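FOKI restriction endonuclease (Planomicrobium okeanokoites, PDB 2FOK) hydrolyses DNA with the help of metal ions as a type IIS restriction endonuclease, combining a DNA-recognition part with a separate cleavage domain. Local coordinates at residues Glu70-Gly75 with Ser106-Leu111; Leu20-Gln25 with Ala90-Gln95; Arg534-His537 with Cys541-Ala544. All coordinates share one frame; numbering follows the deposited sequence.

How the contacts relate
Contacts 1 and 2 are neighbours in the first subdomain of the recognition part, their centres 11 Å apart, and their segments alternate along the chain. Phe110 of contact 1 joins them: its CB packs 3.9 Å from CG2 of Val23 in contact 2, and its CE1 comes to 3.6 Å from the backbone N of Leu20. Helix 87-91, which ends in contact 2, follows helix 68-72 and precedes helix 104-116, the two helices of contact 1. Contact 3 belongs to the cleavage domain, with its centre 52 Å from that of contact 1 and 58 Å from that of contact 2; its nearest atoms are about 40 Å from contact 1.

Contact 1. Residues Glu70-Gly75 with Ser106-Leu111; sequences ELVGTG and SSDGFL
Val72, in the last turn of helix 68-72, lies against helix 104-116 with its CA 5.8 Å from the CA of Ser107, and just beyond it Gly73 leaves the helix with a positive phi of 67°. No hydrogen bond crosses between 70-75 and 106-111, and the side chains meet mostly through methyl groups. Leu111 reaches out from helix 104-116 with CG anti to its own backbone N (chi1 179°), which carries CD1 across to the other helix. There Leu111 CD1 lies 3.7 Å from Leu71 CD1 and 4.0 Å from Leu71 CB, the two leucine side chains crossing at about a right angle. The same methyl is also 4.2 Å from Val72 CG2, so a single branch of Leu111 serves both consecutive residues at the end of the shorter helix. Val72 turns its other methyl, CG1, anti to the backbone N (chi1 169°), leaving CG2 beside that N as the branch that meets helix 104-116. One turn before Leu111, Asp108 brings OD1 to 3.8 Å from Val72 CG2, a van der Waals approach of carboxylate to methyl. That oxygen has its polar partner in Tyr68 OH, at the start of helix 68-72, so Asp108 ties the two helices together by a hydrogen bond next to the apolar contact. Both leucines are buried. Ile88 of helix 87-91 and Phe129 of strand 128-131 touch Leu71 and Leu111 alike, while Phe27 adds to the surroundings of Leu71 and Phe8 to those of Leu111. The contact thus forms part of the hydrophobic interior of recognition subdomain 1, a member of the helix-turn-helix clan, where helices 68-72, 87-91 and 104-116 gather beside strand 128-131.

Contact 2. Residues Leu20-Gln25 with Ala90-Gln95; sequences LKRVVQ and ATIADQ
The flat guanidinium of Arg22 meets the second segment at its edge, where Thr91 O and Ile92 CD1 both lie near its plane. It grips that carbonyl side-on through two nitrogens, Arg22 NE at 2.9 Å and Arg22 NH2 at 2.7 Å from Thr91 O. Both bonds are bent, with N-H...O angles of 134° and 136°; NE stands almost in line with the C=O bond, NH2 well off it. A bend at chi3 (60°) swings the NE side of the group round to the oxygen. Thr91 is the last residue of helix 87-91, so the arginine of helix 17-24 satisfies a carbonyl at that helix's C-terminal end, inside a recognition subdomain of the helix-turn-helix clan. The partial negative charge there would favour a cation. A leucine in its place would probably leave Thr91 O without both donors and Glu36, salt-bridged to NH2, without its mate. Ile92 runs alongside the arginine in the opposite direction, CD1 being 3.7 Å from Arg22 NE and 4.0 Å from Arg22 CB. Ile92 CG1 lies 4.1 Å from Val23 CG2. Thr91 OG1, buried here, has no hydrogen-bonding partner in the model.

Contact 3. Residues Arg534-His537 with Cys541-Ala544; sequences RLNH and CNGA
The carboxamide of Asn536, in the last turn of helix 528-539, reaches the chain that enters strand 542-547, and Asn536 ND2 donates to Cys541 O at 2.9 Å. The bond is fairly straight, 162° at the hydrogen, and the oxygen lies close to the plane of the Asn536 amide. On the acceptor side the geometry differs: ND2 of Asn536 stands well above the plane of the Cys541 carbonyl, 67° out of it, and so uses no lone-pair direction. With CG anti to the backbone N (chi1 164°), the Asn536 side chain leans over this carbonyl, and the backbone beneath joins in, since Asn536 CA makes a CH...O contact of 3.3 Å with the same Cys541 O. One oxygen is therefore approached by both the side chain and the main chain of a single helical residue, where the CA atoms of Asn536 and Cys541 are only 5.1 Å apart. The carboxamide of Asn542 is turned nearly parallel to that of Asn536 but displaced from it; its OD1 is 3.7 Å from Asn536 ND2, too long for a hydrogen bond, and has a weak one to Asn574 ND2. The CB of Cys541 points away from the helix segment, and its side chain packs on Phe517 and Val489. Just before it, Thr539 OG1 bonds to Leu535 O and to Cys541 N, which probably steadies the turn. This is the helix-to-strand corner of a beta-alpha-beta crossover, strand 515-521, helix 528-539 and parallel strand 542-547, in the mixed sheet of the PD-(D/E)XK cleavage domain.

Contact 1. Residues Glu70-Gly75 with Ser106-Leu111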
ATOM      1  N   GLU A  70       0.125  20.191  19.302  1.00 27.81           N
ATOM      2  CA  GLU A  70      -1.077  20.739  19.936  1.00 28.61           C
ATOM      3  C   GLU A  70      -2.362  20.022  19.488  1.00 27.69           C
ATOM      4  O   GLU A  70      -3.290  19.844  20.275  1.00 27.32           O
ATOM      5  CB  GLU A  70      -1.189  22.241  19.628  1.00 28.82           C
ATOM      6  CG  GLU A  70      -0.265  23.131  20.444  1.00 29.48           C
ATOM      7  CD  GLU A  70       0.161  24.383  19.688  1.00 35.89           C
ATOM      8  OE1 GLU A  70      -0.471  24.709  18.662  1.00 34.41           O
ATOM      9  OE2 GLU A  70       1.128  25.046  20.115  1.00 35.24           O
ATOM     10  N   LEU A  71      -2.409  19.616  18.221  1.00 26.91           N
ATOM     11  CA  LEU A  71      -3.571  18.922  17.662  1.00 26.11           C
ATOM     12  C   LEU A  71      -3.611  17.414  17.939  1.00 27.82           C
ATOM     13  O   LEU A  71      -4.645  16.873  18.309  1.00 28.53           O
ATOM     14  CB  LEU A  71      -3.621  19.124  16.144  1.00 24.51           C
ATOM     15  CG  LEU A  71      -4.173  20.440  15.587  1.00 20.85           C
ATOM     16  CD1 LEU A  71      -3.550  20.734  14.219  1.00 12.18           C
ATOM     17  CD2 LEU A  71      -5.670  20.331  15.466  1.00 19.11           C
ATOM     18  N   VAL A  72      -2.479  16.742  17.755  1.00 27.90           N
ATOM     19  CA  VAL A  72      -2.412  15.299  17.933  1.00 27.21           C
ATOM     20  C   VAL A  72      -1.982  14.794  19.310  1.00 27.00           C
ATOM     21  O   VAL A  72      -2.506  13.788  19.801  1.00 26.02           O
ATOM     22  CB  VAL A  72      -1.507  14.687  16.832  1.00 24.56           C
ATOM     23  CG1 VAL A  72      -1.196  13.227  17.128  1.00 17.37           C
ATOM     24  CG2 VAL A  72      -2.211  14.817  15.486  1.00 22.12           C
ATOM     25  N   GLY A  73      -1.044  15.494  19.936  1.00 25.96           N
ATOM     26  CA  GLY A  73      -0.579  15.080  21.240  1.00 26.37           C
ATOM     27  C   GLY A  73       0.164  13.763  21.185  1.00 30.44           C
ATOM     28  O   GLY A  73       0.638  13.355  20.127  1.00 30.76           O
ATOM     29  N   THR A  74       0.248  13.093  22.331  1.00 31.16           N
ATOM     30  CA  THR A  74       0.944  11.819  22.454  1.00 32.79           C
ATOM     31  C   THR A  74       0.029  10.754  23.058  1.00 32.63           C
ATOM     32  O   THR A  74      -0.977  11.078  23.677  1.00 29.83           O
ATOM     33  CB  THR A  74       2.164  11.956  23.381  1.00 34.97           C
ATOM     34  OG1 THR A  74       1.743  12.505  24.639  1.00 39.35           O
ATOM     35  CG2 THR A  74       3.206  12.868  22.763  1.00 34.53           C
ATOM     36  N   GLY A  75       0.391   9.486  22.883  1.00 33.73           N
ATOM     37  CA  GLY A  75      -0.412   8.409  23.436  1.00 36.21           C
ATOM     38  C   GLY A  75       0.460   7.334  24.046  1.00 37.46           C
ATOM     39  O   GLY A  75       1.682   7.460  24.047  1.00 39.86           O
ATOM     40  N   SER A 106      -6.151   7.935  15.924  1.00 32.42           N
ATOM     41  CA  SER A 106      -7.359   8.327  15.203  1.00 31.76           C
ATOM     42  C   SER A 106      -7.370   9.846  14.985  1.00 29.60           C
ATOM     43  O   SER A 106      -7.944  10.344  14.016  1.00 30.35           O
ATOM     44  CB  SER A 106      -8.601   7.906  15.989  1.00 29.31           C
ATOM     45  OG  SER A 106      -8.308   6.815  16.844  1.00 31.25           O
ATOM     46  N   SER A 107      -6.734  10.580  15.890  1.00 27.59           N
ATOM     47  CA  SER A 107      -6.671  12.029  15.778  1.00 26.98           C
ATOM     48  C   SER A 107      -5.894  12.352  14.504  1.00 27.93           C
ATOM     49  O   SER A 107      -6.264  13.234  13.733  1.00 27.29           O
ATOM     50  CB  SER A 107      -5.945  12.628  16.992  1.00 30.13           C
ATOM     51  OG  SER A 107      -6.728  12.544  18.174  1.00 24.13           O
ATOM     52  N   ASP A 108      -4.817  11.603  14.290  1.00 28.00           N
ATOM     53  CA  ASP A 108      -3.964  11.782  13.129  1.00 26.46           C
ATOM     54  C   ASP A 108      -4.677  11.470  11.814  1.00 25.98           C
ATOM     55  O   ASP A 108      -4.442  12.134  10.814  1.00 24.48           O
ATOM     56  CB  ASP A 108      -2.728  10.900  13.262  1.00 29.45           C
ATOM     57  CG  ASP A 108      -1.576  11.398  12.436  1.00 33.18           C
ATOM     58  OD1 ASP A 108      -1.072  12.505  12.728  1.00 40.88           O
ATOM     59  OD2 ASP A 108      -1.175  10.685  11.493  1.00 41.60           O
ATOM     60  N   GLY A 109      -5.541  10.459  11.803  1.00 24.82           N
ATOM     61  CA  GLY A 109      -6.243  10.141  10.575  1.00 19.52           C
ATOM     62  C   GLY A 109      -7.104  11.330  10.179  1.00 22.99           C
ATOM     63  O   GLY A 109      -7.126  11.740   9.020  1.00 21.76           O
ATOM     64  N   PHE A 110      -7.809  11.882  11.164  1.00 22.74           N
ATOM     65  CA  PHE A 110      -8.685  13.031  10.978  1.00 25.16           C
ATOM     66  C   PHE A 110      -7.895  14.255  10.516  1.00 25.82           C
ATOM     67  O   PHE A 110      -8.383  15.049   9.721  1.00 28.52           O
ATOM     68  CB  PHE A 110      -9.406  13.353  12.294  1.00 29.30           C
ATOM     69  CG  PHE A 110     -10.701  12.609  12.479  1.00 29.28           C
ATOM     70  CD1 PHE A 110     -11.764  12.805  11.600  1.00 28.81           C
ATOM     71  CD2 PHE A 110     -10.856  11.709  13.526  1.00 27.27           C
ATOM     72  CE1 PHE A 110     -12.964  12.113  11.765  1.00 31.98           C
ATOM     73  CE2 PHE A 110     -12.044  11.017  13.695  1.00 29.07           C
ATOM     74  CZ  PHE A 110     -13.104  11.220  12.810  1.00 26.51           C
ATOM     75  N   LEU A 111      -6.683  14.420  11.033  1.00 24.32           N
ATOM     76  CA  LEU A 111      -5.846  15.549  10.626  1.00 27.45           C
ATOM     77  C   LEU A 111      -5.452  15.337   9.159  1.00 29.09           C
ATOM     78  O   LEU A 111      -5.542  16.248   8.328  1.00 31.38           O
ATOM     79  CB  LEU A 111      -4.590  15.619  11.511  1.00 22.25           C
ATOM     80  CG  LEU A 111      -3.561  16.726  11.238  1.00 24.63           C
ATOM     81  CD1 LEU A 111      -3.306  17.512  12.499  1.00 26.85           C
ATOM     82  CD2 LEU A 111      -2.268  16.125  10.733  1.00 26.84           C
TER

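Contact 2. Residues Leu20-Gln25 with Ala90-Gln95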
ATOM      1  N   LEU A  20     -15.335  14.715  10.806  1.00 24.64           N
ATOM      2  CA  LEU A  20     -14.371  15.444   9.983  1.00 23.87           C
ATOM      3  C   LEU A  20     -14.688  16.935  10.109  1.00 24.38           C
ATOM      4  O   LEU A  20     -13.809  17.749  10.386  1.00 25.97           O
ATOM      5  CB  LEU A  20     -14.484  15.022   8.512  1.00 21.79           C
ATOM      6  CG  LEU A  20     -13.875  15.953   7.451  1.00 19.93           C
ATOM      7  CD1 LEU A  20     -12.365  15.936   7.569  1.00 18.97           C
ATOM      8  CD2 LEU A  20     -14.294  15.523   6.057  1.00 17.91           C
ATOM      9  N   LYS A  21     -15.960  17.274   9.915  1.00 26.01           N
ATOM     10  CA  LYS A  21     -16.424  18.649   9.994  1.00 26.50           C
ATOM     11  C   LYS A  21     -16.040  19.303  11.317  1.00 28.17           C
ATOM     12  O   LYS A  21     -15.464  20.390  11.330  1.00 32.59           O
ATOM     13  CB  LYS A  21     -17.943  18.705   9.801  1.00 24.80           C
ATOM     14  CG  LYS A  21     -18.411  19.941   9.004  1.00 26.97           C
ATOM     15  CD  LYS A  21     -19.919  20.190   9.124  1.00 22.59           C
ATOM     16  CE  LYS A  21     -20.370  21.305   8.200  1.00 27.30           C
ATOM     17  NZ  LYS A  21     -21.820  21.201   7.879  1.00 25.14           N
ATOM     18  N   ARG A  22     -16.366  18.645  12.424  1.00 28.29           N
ATOM     19  CA  ARG A  22     -16.049  19.157  13.751  1.00 25.64           C
ATOM     20  C   ARG A  22     -14.562  19.481  13.834  1.00 26.28           C
ATOM     21  O   ARG A  22     -14.170  20.508  14.380  1.00 29.53           O
ATOM     22  CB  ARG A  22     -16.399  18.113  14.812  1.00 29.16           C
ATOM     23  CG  ARG A  22     -17.880  18.014  15.174  1.00 29.54           C
ATOM     24  CD  ARG A  22     -18.103  16.978  16.289  1.00 28.14           C
ATOM     25  NE  ARG A  22     -17.368  17.316  17.508  1.00 32.60           N
ATOM     26  CZ  ARG A  22     -17.905  17.943  18.548  1.00 32.48           C
ATOM     27  NH1 ARG A  22     -19.183  18.296  18.524  1.00 35.33           N
ATOM     28  NH2 ARG A  22     -17.156  18.260  19.596  1.00 31.85           N
ATOM     29  N   VAL A  23     -13.734  18.592  13.297  1.00 25.03           N
ATOM     30  CA  VAL A  23     -12.295  18.793  13.304  1.00 24.16           C
ATOM     31  C   VAL A  23     -11.946  20.087  12.577  1.00 26.75           C
ATOM     32  O   VAL A  23     -11.043  20.811  12.988  1.00 24.54           O
ATOM     33  CB  VAL A  23     -11.554  17.614  12.618  1.00 27.01           C
ATOM     34  CG1 VAL A  23     -10.063  17.951  12.454  1.00 25.37           C
ATOM     35  CG2 VAL A  23     -11.726  16.325  13.449  1.00 22.85           C
ATOM     36  N   VAL A  24     -12.675  20.368  11.500  1.00 26.14           N
ATOM     37  CA  VAL A  24     -12.471  21.566  10.699  1.00 23.93           C
ATOM     38  C   VAL A  24     -13.002  22.829  11.383  1.00 23.02           C
ATOM     39  O   VAL A  24     -12.371  23.876  11.351  1.00 23.62           O
ATOM     40  CB  VAL A  24     -13.175  21.426   9.329  1.00 23.71           C
ATOM     41  CG1 VAL A  24     -12.932  22.670   8.480  1.00 26.21           C
ATOM     42  CG2 VAL A  24     -12.679  20.178   8.616  1.00 25.33           C
ATOM     43  N   GLN A  25     -14.174  22.713  11.995  1.00 27.59           N
ATOM     44  CA  GLN A  25     -14.826  23.826  12.679  1.00 26.48           C
ATOM     45  C   GLN A  25     -14.066  24.309  13.900  1.00 28.04           C
ATOM     46  O   GLN A  25     -14.519  25.211  14.604  1.00 31.11           O
ATOM     47  CB  GLN A  25     -16.237  23.416  13.093  1.00 18.91           C
ATOM     48  CG  GLN A  25     -17.121  23.147  11.907  1.00 24.07           C
ATOM     49  CD  GLN A  25     -18.442  22.539  12.293  1.00 21.20           C
ATOM     50  OE1 GLN A  25     -18.536  21.840  13.294  1.00 22.10           O
ATOM     51  NE2 GLN A  25     -19.478  22.800  11.498  1.00 16.47           N
ATOM     52  N   ALA A  90      -9.732  15.910  22.157  1.00 27.62           N
ATOM     53  CA  ALA A  90     -10.870  16.396  22.934  1.00 26.71           C
ATOM     54  C   ALA A  90     -12.128  16.823  22.175  1.00 30.48           C
ATOM     55  O   ALA A  90     -13.207  16.892  22.768  1.00 31.29           O
ATOM     56  CB  ALA A  90     -10.421  17.539  23.845  1.00 20.38           C
ATOM     57  N   THR A  91     -12.019  17.128  20.885  1.00 33.35           N
ATOM     58  CA  THR A  91     -13.214  17.549  20.152  1.00 31.62           C
ATOM     59  C   THR A  91     -13.980  16.366  19.589  1.00 29.28           C
ATOM     60  O   THR A  91     -15.117  16.508  19.124  1.00 30.70           O
ATOM     61  CB  THR A  91     -12.889  18.555  19.005  1.00 28.93           C
ATOM     62  OG1 THR A  91     -12.932  17.889  17.742  1.00 28.63           O
ATOM     63  CG2 THR A  91     -11.531  19.179  19.198  1.00 29.68           C
ATOM     64  N   ILE A  92     -13.370  15.191  19.653  1.00 29.51           N
ATOM     65  CA  ILE A  92     -14.009  13.985  19.148  1.00 30.81           C
ATOM     66  C   ILE A  92     -14.092  12.908  20.228  1.00 34.30           C
ATOM     67  O   ILE A  92     -13.069  12.485  20.768  1.00 37.11           O
ATOM     68  CB  ILE A  92     -13.238  13.405  17.940  1.00 28.12           C
ATOM     69  CG1 ILE A  92     -13.319  14.360  16.738  1.00 23.54           C
ATOM     70  CG2 ILE A  92     -13.780  12.015  17.605  1.00 27.36           C
ATOM     71  CD1 ILE A  92     -14.706  14.919  16.454  1.00 31.46           C
ATOM     72  N   ALA A  93     -15.313  12.465  20.530  1.00 36.51           N
ATOM     73  CA  ALA A  93     -15.544  11.428  21.535  1.00 36.23           C
ATOM     74  C   ALA A  93     -15.344  10.050  20.924  1.00 38.01           C
ATOM     75  O   ALA A  93     -15.379   9.894  19.704  1.00 42.81           O
ATOM     76  CB  ALA A  93     -16.953  11.546  22.092  1.00 32.66           C
ATOM     77  N   ASP A  94     -15.147   9.050  21.779  1.00 41.02           N
ATOM     78  CA  ASP A  94     -14.927   7.677  21.337  1.00 41.30           C
ATOM     79  C   ASP A  94     -16.198   6.935  20.912  1.00 42.67           C
ATOM     80  O   ASP A  94     -17.310   7.452  21.041  1.00 41.45           O
ATOM     81  CB  ASP A  94     -14.211   6.887  22.432  1.00 43.45           C
ATOM     82  CG  ASP A  94     -14.788   7.140  23.810  1.00 46.20           C
ATOM     83  OD1 ASP A  94     -15.916   7.674  23.896  1.00 48.90           O
ATOM     84  OD2 ASP A  94     -14.111   6.800  24.806  1.00 41.52           O
ATOM     85  N   GLN A  95     -16.018   5.717  20.403  1.00 44.22           N
ATOM     86  CA  GLN A  95     -17.134   4.898  19.928  1.00 46.25           C
ATOM     87  C   GLN A  95     -17.729   3.994  21.001  1.00 47.16           C
ATOM     88  O   GLN A  95     -18.210   2.898  20.700  1.00 49.80           O
ATOM     89  CB  GLN A  95     -16.685   4.056  18.741  1.00 45.16           C
TER

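Contact 3. Residues Arg534-His537 with Cys541-Ala544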
ATOM      1  N   ARG A 534      20.281 -31.329   8.496  1.00 20.72           N
ATOM      2  CA  ARG A 534      19.476 -32.129   9.401  1.00 21.71           C
ATOM      3  C   ARG A 534      18.134 -32.527   8.805  1.00 20.51           C
ATOM      4  O   ARG A 534      17.695 -33.660   8.967  1.00 24.42           O
ATOM      5  CB  ARG A 534      19.261 -31.364  10.709  1.00 22.87           C
ATOM      6  CG  ARG A 534      18.435 -32.096  11.745  1.00 18.79           C
ATOM      7  CD  ARG A 534      18.353 -31.284  13.020  1.00 20.91           C
ATOM      8  NE  ARG A 534      17.539 -30.077  12.885  1.00 21.03           N
ATOM      9  CZ  ARG A 534      16.209 -30.063  12.803  1.00 23.95           C
ATOM     10  NH1 ARG A 534      15.528 -31.196  12.839  1.00 20.77           N
ATOM     11  NH2 ARG A 534      15.550 -28.910  12.703  1.00 21.00           N
ATOM     12  N   LEU A 535      17.478 -31.598   8.120  1.00 22.19           N
ATOM     13  CA  LEU A 535      16.173 -31.880   7.511  1.00 20.85           C
ATOM     14  C   LEU A 535      16.281 -32.872   6.361  1.00 20.84           C
ATOM     15  O   LEU A 535      15.359 -33.654   6.123  1.00 22.55           O
ATOM     16  CB  LEU A 535      15.530 -30.594   6.988  1.00 22.14           C
ATOM     17  CG  LEU A 535      14.851 -29.650   7.980  1.00 24.57           C
ATOM     18  CD1 LEU A 535      14.295 -28.472   7.211  1.00 20.10           C
ATOM     19  CD2 LEU A 535      13.734 -30.360   8.735  1.00 23.53           C
ATOM     20  N   ASN A 536      17.400 -32.819   5.638  1.00 19.88           N
ATOM     21  CA  ASN A 536      17.646 -33.716   4.514  1.00 19.98           C
ATOM     22  C   ASN A 536      17.893 -35.144   4.994  1.00 20.81           C
ATOM     23  O   ASN A 536      17.544 -36.103   4.311  1.00 19.97           O
ATOM     24  CB  ASN A 536      18.869 -33.255   3.717  1.00 21.52           C
ATOM     25  CG  ASN A 536      19.406 -34.345   2.801  1.00 25.90           C
ATOM     26  OD1 ASN A 536      20.409 -34.999   3.106  1.00 24.23           O
ATOM     27  ND2 ASN A 536      18.732 -34.550   1.672  1.00 24.69           N
ATOM     28  N   HIS A 537      18.519 -35.259   6.166  1.00 21.76           N
ATOM     29  CA  HIS A 537      18.861 -36.534   6.784  1.00 17.80           C
ATOM     30  C   HIS A 537      17.613 -37.219   7.341  1.00 19.17           C
ATOM     31  O   HIS A 537      17.477 -38.438   7.265  1.00 17.14           O
ATOM     32  CB  HIS A 537      19.876 -36.289   7.912  1.00 18.29           C
ATOM     33  CG  HIS A 537      20.410 -37.538   8.548  1.00 20.00           C
ATOM     34  ND1 HIS A 537      21.543 -37.542   9.335  1.00 19.75           N
ATOM     35  CD2 HIS A 537      19.949 -38.812   8.551  1.00 15.95           C
ATOM     36  CE1 HIS A 537      21.754 -38.763   9.795  1.00 15.27           C
ATOM     37  NE2 HIS A 537      20.800 -39.552   9.334  1.00 17.23           N
ATOM     38  N   CYS A 541      14.777 -35.597   1.644  1.00 24.98           N
ATOM     39  CA  CYS A 541      14.486 -34.653   0.572  1.00 25.82           C
ATOM     40  C   CYS A 541      15.573 -33.585   0.517  1.00 26.05           C
ATOM     41  O   CYS A 541      16.185 -33.262   1.535  1.00 27.71           O
ATOM     42  CB  CYS A 541      13.139 -33.970   0.816  1.00 26.94           C
ATOM     43  SG  CYS A 541      11.711 -35.000   0.486  1.00 31.61           S
ATOM     44  N   ASN A 542      15.813 -33.044  -0.673  1.00 26.23           N
ATOM     45  CA  ASN A 542      16.804 -31.989  -0.830  1.00 24.63           C
ATOM     46  C   ASN A 542      16.096 -30.654  -0.648  1.00 24.07           C
ATOM     47  O   ASN A 542      14.916 -30.515  -0.978  1.00 19.90           O
ATOM     48  CB  ASN A 542      17.441 -32.035  -2.222  1.00 27.03           C
ATOM     49  CG  ASN A 542      18.346 -33.232  -2.407  1.00 30.64           C
ATOM     50  OD1 ASN A 542      19.388 -33.341  -1.758  1.00 30.37           O
ATOM     51  ND2 ASN A 542      17.957 -34.137  -3.300  1.00 27.83           N
ATOM     52  N   GLY A 543      16.821 -29.679  -0.109  1.00 24.29           N
ATOM     53  CA  GLY A 543      16.247 -28.368   0.106  1.00 25.67           C
ATOM     54  C   GLY A 543      17.257 -27.269  -0.141  1.00 23.77           C
ATOM     55  O   GLY A 543      18.378 -27.524  -0.578  1.00 24.80           O
ATOM     56  N   ALA A 544      16.859 -26.036   0.133  1.00 20.94           N
ATOM     57  CA  ALA A 544      17.752 -24.903  -0.067  1.00 22.22           C
ATOM     58  C   ALA A 544      17.137 -23.639   0.514  1.00 19.14           C
ATOM     59  O   ALA A 544      15.990 -23.645   0.967  1.00 14.55           O
ATOM     60  CB  ALA A 544      18.019 -24.701  -1.574  1.00 17.32           C
TER